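Local atomic coordinates of LPXTG cell wall surface protein (Streptococcus gordonii, PDB entry 4IGB), a protein that is attached to the streptococcal cell wall through a C-terminal sorting signal and probably acts as a surface adhesin, of which this is the N-terminal part. Residues V193-D198 against N253-S258; A228-Q233 against A244-G249. One frame throughout, in Å; residues are numbered along the deposited sequence.

Interaction 1. Residues V193-D198 against N253-S258; sequences VMKPTD and NENNVS. With NA (sodium ion), chain M; SO4 (sulfate ion), chain J.
Glu-254 and Asp-198 lie flank to flank with their side chains running the same way, and Glu-254 can be followed outward atom by atom. Its CB faces the backbone N and CB of Asp-198. CG, set anti to the carbonyl carbon (chi1 -69°), passes 3.5 Å from Asp-198 OD1, and CD comes over Asp-198 CG, so the two carboxylates stack with planes 25° apart. At the tip, Glu-254 OE1 accepts a 2.5 Å bond from a water that also pairs with Thr-197 OG1, while OE2 lies 4.1 Å from Asp-198 OD2. The sodium ion, 2.6 Å from Asp-198 OD1, would offset part of the repulsion expected between these like charges; Asp-200, Thr-248 O and a water are among its other ligands.

The setting is the Sgo0707 N-terminal domain, where the chain leaving strand 193-194 runs past helix 250-256. Backbone bonds from Met-194 to Leu-262 and Pro-196 to Leu-260 tie it to the chain that follows the helix. Asp-198 N then bonds to Glu-254 O at 2.9 Å, so the passing loop supplies an N-H to a carbonyl of the helix. Ser-258 OG packs against Asp-198 CA and is hydrogen-bonded to Thr-248 OG1.

Farther back, Lys-195 stretches out as far as CD and then bends twice, chi3 turning CE and chi4 bringing NZ to 2.8 Å from Asn-255 OD1. The ammonium lies in the amide plane, with a C=O...N angle of 153°. Thr-197 CG2 presses on the same oxygen at 3.3 Å, and Asn-255 ND2 donates to Ser-251 O within the helix. Lys-195 NZ also makes a weak bond to a sulfate, probably from the crystallisation liquor, that is held by Tyr-286 OH as well.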
loop_
_atom_site.group_PDB
_atom_site.type_symbol
_atom_site.label_atom_id
_atom_site.label_comp_id
_atom_site.label_asym_id
_atom_site.label_seq_id
_atom_site.Cartn_x
_atom_site.Cartn_y
_atom_site.Cartn_z
ATOM N N VAL B 193 0.044 1.133 0.205
ATOM C CA VAL B 193 0.799 2.229 -0.383
ATOM C C VAL B 193 1.298 1.868 -1.775
ATOM O O VAL B 193 1.738 0.740 -2.029
ATOM C CB VAL B 193 1.984 2.652 0.511
ATOM C CG1 VAL B 193 2.916 3.618 -0.228
ATOM C CG2 VAL B 193 1.464 3.256 1.799
ATOM N N MET B 194 1.192 2.825 -2.686
ATOM C CA MET B 194 1.770 2.677 -4.010
ATOM C C MET B 194 2.739 3.823 -4.276
ATOM O O MET B 194 2.551 4.937 -3.780
ATOM C CB MET B 194 0.690 2.627 -5.076
ATOM C CG MET B 194 -0.098 1.303 -5.083
ATOM S SD MET B 194 -1.102 1.068 -6.571
ATOM C CE MET B 194 0.169 0.664 -7.771
ATOM N N LYS B 195 3.777 3.549 -5.051
ATOM C CA LYS B 195 4.769 4.574 -5.352
ATOM C C LYS B 195 5.154 4.545 -6.832
ATOM O O LYS B 195 6.174 3.976 -7.201
ATOM C CB LYS B 195 5.999 4.391 -4.464
ATOM C CG LYS B 195 7.093 5.443 -4.695
ATOM C CD LYS B 195 8.279 5.218 -3.769
ATOM C CE LYS B 195 8.970 3.904 -4.040
ATOM N NZ LYS B 195 9.501 3.854 -5.411
ATOM N N PRO B 196 4.330 5.155 -7.688
ATOM C CA PRO B 196 4.665 5.175 -9.115
ATOM C C PRO B 196 5.962 5.955 -9.298
ATOM O O PRO B 196 6.138 6.971 -8.625
ATOM C CB PRO B 196 3.527 5.983 -9.743
ATOM C CG PRO B 196 2.502 6.167 -8.683
ATOM C CD PRO B 196 3.183 6.017 -7.365
ATOM N N THR B 197 6.841 5.507 -10.185
ATOM C CA THR B 197 8.065 6.250 -10.476
ATOM C C THR B 197 8.293 6.350 -11.975
ATOM O O THR B 197 7.721 5.594 -12.758
ATOM C CB THR B 197 9.301 5.575 -9.858
ATOM O OG1 THR B 197 9.471 4.286 -10.451
ATOM C CG2 THR B 197 9.135 5.420 -8.357
ATOM N N ASP B 198 9.135 7.292 -12.378
ATOM C CA ASP B 198 9.556 7.357 -13.767
ATOM C C ASP B 198 8.398 7.534 -14.722
ATOM O O ASP B 198 8.408 6.979 -15.822
ATOM C CB ASP B 198 10.347 6.102 -14.179
ATOM C CG ASP B 198 11.118 6.321 -15.479
ATOM O OD1 ASP B 198 11.584 7.467 -15.681
ATOM O OD2 ASP B 198 11.231 5.389 -16.302
ATOM N N ASN B 253 15.747 10.998 -9.403
ATOM C CA ASN B 253 14.824 11.762 -10.209
ATOM C C ASN B 253 13.535 11.010 -10.527
ATOM O O ASN B 253 12.453 11.602 -10.564
ATOM C CB ASN B 253 15.514 12.248 -11.488
ATOM C CG ASN B 253 16.588 13.284 -11.197
ATOM O OD1 ASN B 253 16.613 13.861 -10.109
ATOM N ND2 ASN B 253 17.477 13.525 -12.164
ATOM N N GLU B 254 13.647 9.706 -10.756
ATOM C CA GLU B 254 12.473 8.897 -11.089
ATOM C C GLU B 254 11.448 8.854 -9.958
ATOM O O GLU B 254 10.240 8.799 -10.207
ATOM C CB GLU B 254 12.888 7.489 -11.506
ATOM C CG GLU B 254 13.618 7.485 -12.846
ATOM C CD GLU B 254 14.108 6.118 -13.237
ATOM O OE1 GLU B 254 13.826 5.164 -12.501
ATOM O OE2 GLU B 254 14.776 5.991 -14.282
ATOM N N ASN B 255 11.936 8.896 -8.727
ATOM C CA ASN B 255 11.079 8.944 -7.550
ATOM C C ASN B 255 10.625 10.361 -7.232
ATOM O O ASN B 255 9.442 10.611 -6.993
ATOM C CB ASN B 255 11.824 8.394 -6.339
ATOM C CG ASN B 255 11.913 6.894 -6.343
ATOM O OD1 ASN B 255 11.068 6.204 -5.761
ATOM N ND2 ASN B 255 12.928 6.370 -7.022
ATOM N N ASN B 256 11.577 11.288 -7.221
ATOM C CA ASN B 256 11.305 12.652 -6.768
ATOM C C ASN B 256 10.780 13.606 -7.838
ATOM O O ASN B 256 9.922 14.439 -7.558
ATOM C CB ASN B 256 12.541 13.227 -6.063
ATOM C CG ASN B 256 12.873 12.476 -4.773
ATOM O OD1 ASN B 256 12.038 12.373 -3.870
ATOM N ND2 ASN B 256 14.082 11.922 -4.698
ATOM N N VAL B 257 11.293 13.492 -9.059
ATOM C CA VAL B 257 10.866 14.366 -10.137
ATOM C C VAL B 257 9.667 13.811 -10.918
ATOM O O VAL B 257 8.744 14.555 -11.285
ATOM C CB VAL B 257 12.017 14.642 -11.125
ATOM C CG1 VAL B 257 11.489 15.347 -12.365
ATOM C CG2 VAL B 257 13.128 15.467 -10.441
ATOM N N SER B 258 9.682 12.509 -11.186
ATOM C CA SER B 258 8.621 11.908 -11.985
ATOM C C SER B 258 7.856 10.797 -11.245
ATOM O O SER B 258 7.239 9.947 -11.879
ATOM C CB SER B 258 9.192 11.368 -13.295
ATOM O OG SER B 258 10.153 10.342 -13.056
HETATM NA NA NA M . 13.334 7.483 -17.671
HETATM S S SO4 J . 11.753 0.629 -4.123
HETATM O O1 SO4 J . 12.266 1.948 -4.488
HETATM O O2 SO4 J . 10.561 0.343 -4.902
HETATM O O3 SO4 J . 11.438 0.623 -2.696
HETATM O O4 SO4 J . 12.753 -0.395 -4.431
HETATM O O HOH W 1 12.147 3.937 -11.098
HETATM O O HOH W 2 14.686 5.714 -16.658
#

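Interaction 2. Residues A228-Q233 against A244-G249; sequences ANVLVQ and ATQITG. With NA (sodium ion), chain M.
Val-230 overlaps the aliphatic part of Gln-246, the two side chains crossing at about a right angle with CG2 of the valine 3.6 Å from CG of the glutamine. The other methyl, CG1, faces Gln-246 OE1. The same CG2 also touches Thr-245 OG1, at 3.3 Å. That hydroxyl sits between the backbone N and the carbonyl carbon of its own residue (chi1 61°) and donates to Val-230 O over 2.6 Å, approaching from above the carbonyl plane, 49° out of it. Thr-245 CG2 stays close to Val-230 O as well and meets Val-232 CG2 at 3.7 Å. Leu-231 brings CD2 to Ala-244 CA.

The two segments meet at the open end of the hairpin formed by strands 232-235 and 239-243, at the edge of an eight-stranded antiparallel sheet, 228-233 running into its first strand and 244-249 leaving its second. Val-232 still pairs through its backbone with Ile-243, but beyond that point the strands give way to loops. On one side an Asx turn, Leu-231 N to Asn-229 OD1 at 2.8 Å, shapes the chain ahead of the strand. On the other, the chain runs on to Thr-248, whose carbonyl oxygen binds sodium at 2.5 Å.

With a threonine hydroxyl as the donor across the open end of the hairpin, the contact depends on side-chain rotation as well as on backbone position, with aliphatic contacts packed around the bond.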
loop_
_atom_site.group_PDB
_atom_site.type_symbol
_atom_site.label_atom_id
_atom_site.label_comp_id
_atom_site.label_asym_id
_atom_site.label_seq_id
_atom_site.Cartn_x
_atom_site.Cartn_y
_atom_site.Cartn_z
ATOM N N ALA B 228 10.549 18.704 -6.077
ATOM C CA ALA B 228 11.046 18.744 -7.452
ATOM C C ALA B 228 10.102 18.089 -8.453
ATOM O O ALA B 228 10.395 18.019 -9.643
ATOM C CB ALA B 228 12.436 18.113 -7.529
ATOM N N ASN B 229 8.957 17.613 -7.977
ATOM C CA ASN B 229 7.990 16.978 -8.872
ATOM C C ASN B 229 7.546 17.875 -10.033
ATOM O O ASN B 229 7.219 19.045 -9.820
ATOM C CB ASN B 229 6.763 16.528 -8.083
ATOM C CG ASN B 229 5.868 15.624 -8.894
ATOM O OD1 ASN B 229 5.150 16.077 -9.781
ATOM N ND2 ASN B 229 5.932 14.328 -8.613
ATOM N N VAL B 230 7.517 17.318 -11.245
ATOM C CA VAL B 230 7.166 18.061 -12.451
ATOM C C VAL B 230 5.980 17.455 -13.190
ATOM O O VAL B 230 5.666 17.861 -14.310
ATOM C CB VAL B 230 8.334 18.097 -13.462
ATOM C CG1 VAL B 230 9.588 18.724 -12.838
ATOM C CG2 VAL B 230 8.625 16.696 -13.983
ATOM N N LEU B 231 5.328 16.472 -12.575
ATOM C CA LEU B 231 4.171 15.837 -13.199
ATOM C C LEU B 231 3.000 16.804 -13.177
ATOM O O LEU B 231 2.848 17.582 -12.235
ATOM C CB LEU B 231 3.797 14.556 -12.448
ATOM C CG LEU B 231 4.941 13.555 -12.271
ATOM C CD1 LEU B 231 4.475 12.366 -11.460
ATOM C CD2 LEU B 231 5.499 13.127 -13.621
ATOM N N VAL B 232 2.180 16.776 -14.217
ATOM C CA VAL B 232 0.938 17.524 -14.152
ATOM C C VAL B 232 -0.087 16.675 -13.391
ATOM O O VAL B 232 -0.286 15.496 -13.713
ATOM C CB VAL B 232 0.409 17.876 -15.552
ATOM C CG1 VAL B 232 -1.057 18.280 -15.493
ATOM C CG2 VAL B 232 1.251 18.988 -16.171
ATOM N N GLN B 233 -0.710 17.258 -12.370
ATOM C CA GLN B 233 -1.764 16.565 -11.646
ATOM C C GLN B 233 -3.102 17.062 -12.148
ATOM O O GLN B 233 -3.430 18.241 -12.051
ATOM C CB GLN B 233 -1.666 16.752 -10.135
ATOM C CG GLN B 233 -2.835 16.084 -9.403
ATOM C CD GLN B 233 -2.657 16.068 -7.902
ATOM O OE1 GLN B 233 -1.544 15.876 -7.395
ATOM N NE2 GLN B 233 -3.751 16.288 -7.175
ATOM N N ALA B 244 3.090 12.720 -17.407
ATOM C CA ALA B 244 4.494 13.000 -17.699
ATOM C C ALA B 244 4.700 14.357 -18.362
ATOM O O ALA B 244 3.904 14.778 -19.199
ATOM C CB ALA B 244 5.086 11.908 -18.574
ATOM N N THR B 245 5.783 15.033 -17.992
ATOM C CA THR B 245 6.151 16.280 -18.660
ATOM C C THR B 245 7.580 16.274 -19.203
ATOM O O THR B 245 7.907 17.066 -20.084
ATOM C CB THR B 245 5.964 17.517 -17.753
ATOM O OG1 THR B 245 6.809 17.402 -16.599
ATOM C CG2 THR B 245 4.514 17.637 -17.309
ATOM N N GLN B 246 8.432 15.391 -18.691
ATOM C CA GLN B 246 9.824 15.387 -19.131
ATOM C C GLN B 246 10.555 14.095 -18.804
ATOM O O GLN B 246 10.152 13.343 -17.917
ATOM C CB GLN B 246 10.577 16.573 -18.524
ATOM C CG GLN B 246 10.537 16.617 -17.000
ATOM C CD GLN B 246 11.529 17.616 -16.418
ATOM O OE1 GLN B 246 11.231 18.809 -16.268
ATOM N NE2 GLN B 246 12.719 17.128 -16.083
ATOM N N ILE B 247 11.638 13.850 -19.533
ATOM C CA ILE B 247 12.506 12.710 -19.281
ATOM C C ILE B 247 13.142 12.834 -17.906
ATOM O O ILE B 247 13.536 13.924 -17.497
ATOM C CB ILE B 247 13.617 12.642 -20.325
ATOM C CG1 ILE B 247 13.012 12.689 -21.724
ATOM C CG2 ILE B 247 14.437 11.376 -20.153
ATOM C CD1 ILE B 247 12.252 11.447 -22.058
ATOM N N THR B 248 13.223 11.722 -17.188
ATOM C CA THR B 248 13.917 11.673 -15.905
ATOM C C THR B 248 14.780 10.430 -15.879
ATOM O O THR B 248 14.317 9.345 -16.229
ATOM C CB THR B 248 12.939 11.587 -14.703
ATOM O OG1 THR B 248 11.996 10.529 -14.929
ATOM C CG2 THR B 248 12.193 12.897 -14.521
ATOM N N GLY B 249 16.031 10.576 -15.457
ATOM C CA GLY B 249 16.909 9.430 -15.359
ATOM C C GLY B 249 17.457 9.259 -13.960
ATOM O O GLY B 249 17.619 10.235 -13.222
HETATM NA NA NA M . 13.334 7.483 -17.671
HETATM O O HOH W 2 14.686 5.714 -16.658
#

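Interaction 2 is nested inside the chain loop closed by interaction 1, their centres about 9 Å apart in the same domain. Interaction 1 lies deeper and is largely polar, with carboxylates, amide and ammonium groups beside a helix; interaction 2, farther from the centre of the chain, relies on methyl packing and one hydroxyl at the open end of an edge hairpin. Sodium joins them, taking ligands from both. A probable hydrogen bond between Val-257 O and Val-230 N, at 3.0 Å, adds to the link between Ser-258 and Thr-248, so residues 253-258 touch both segments of the outer contact.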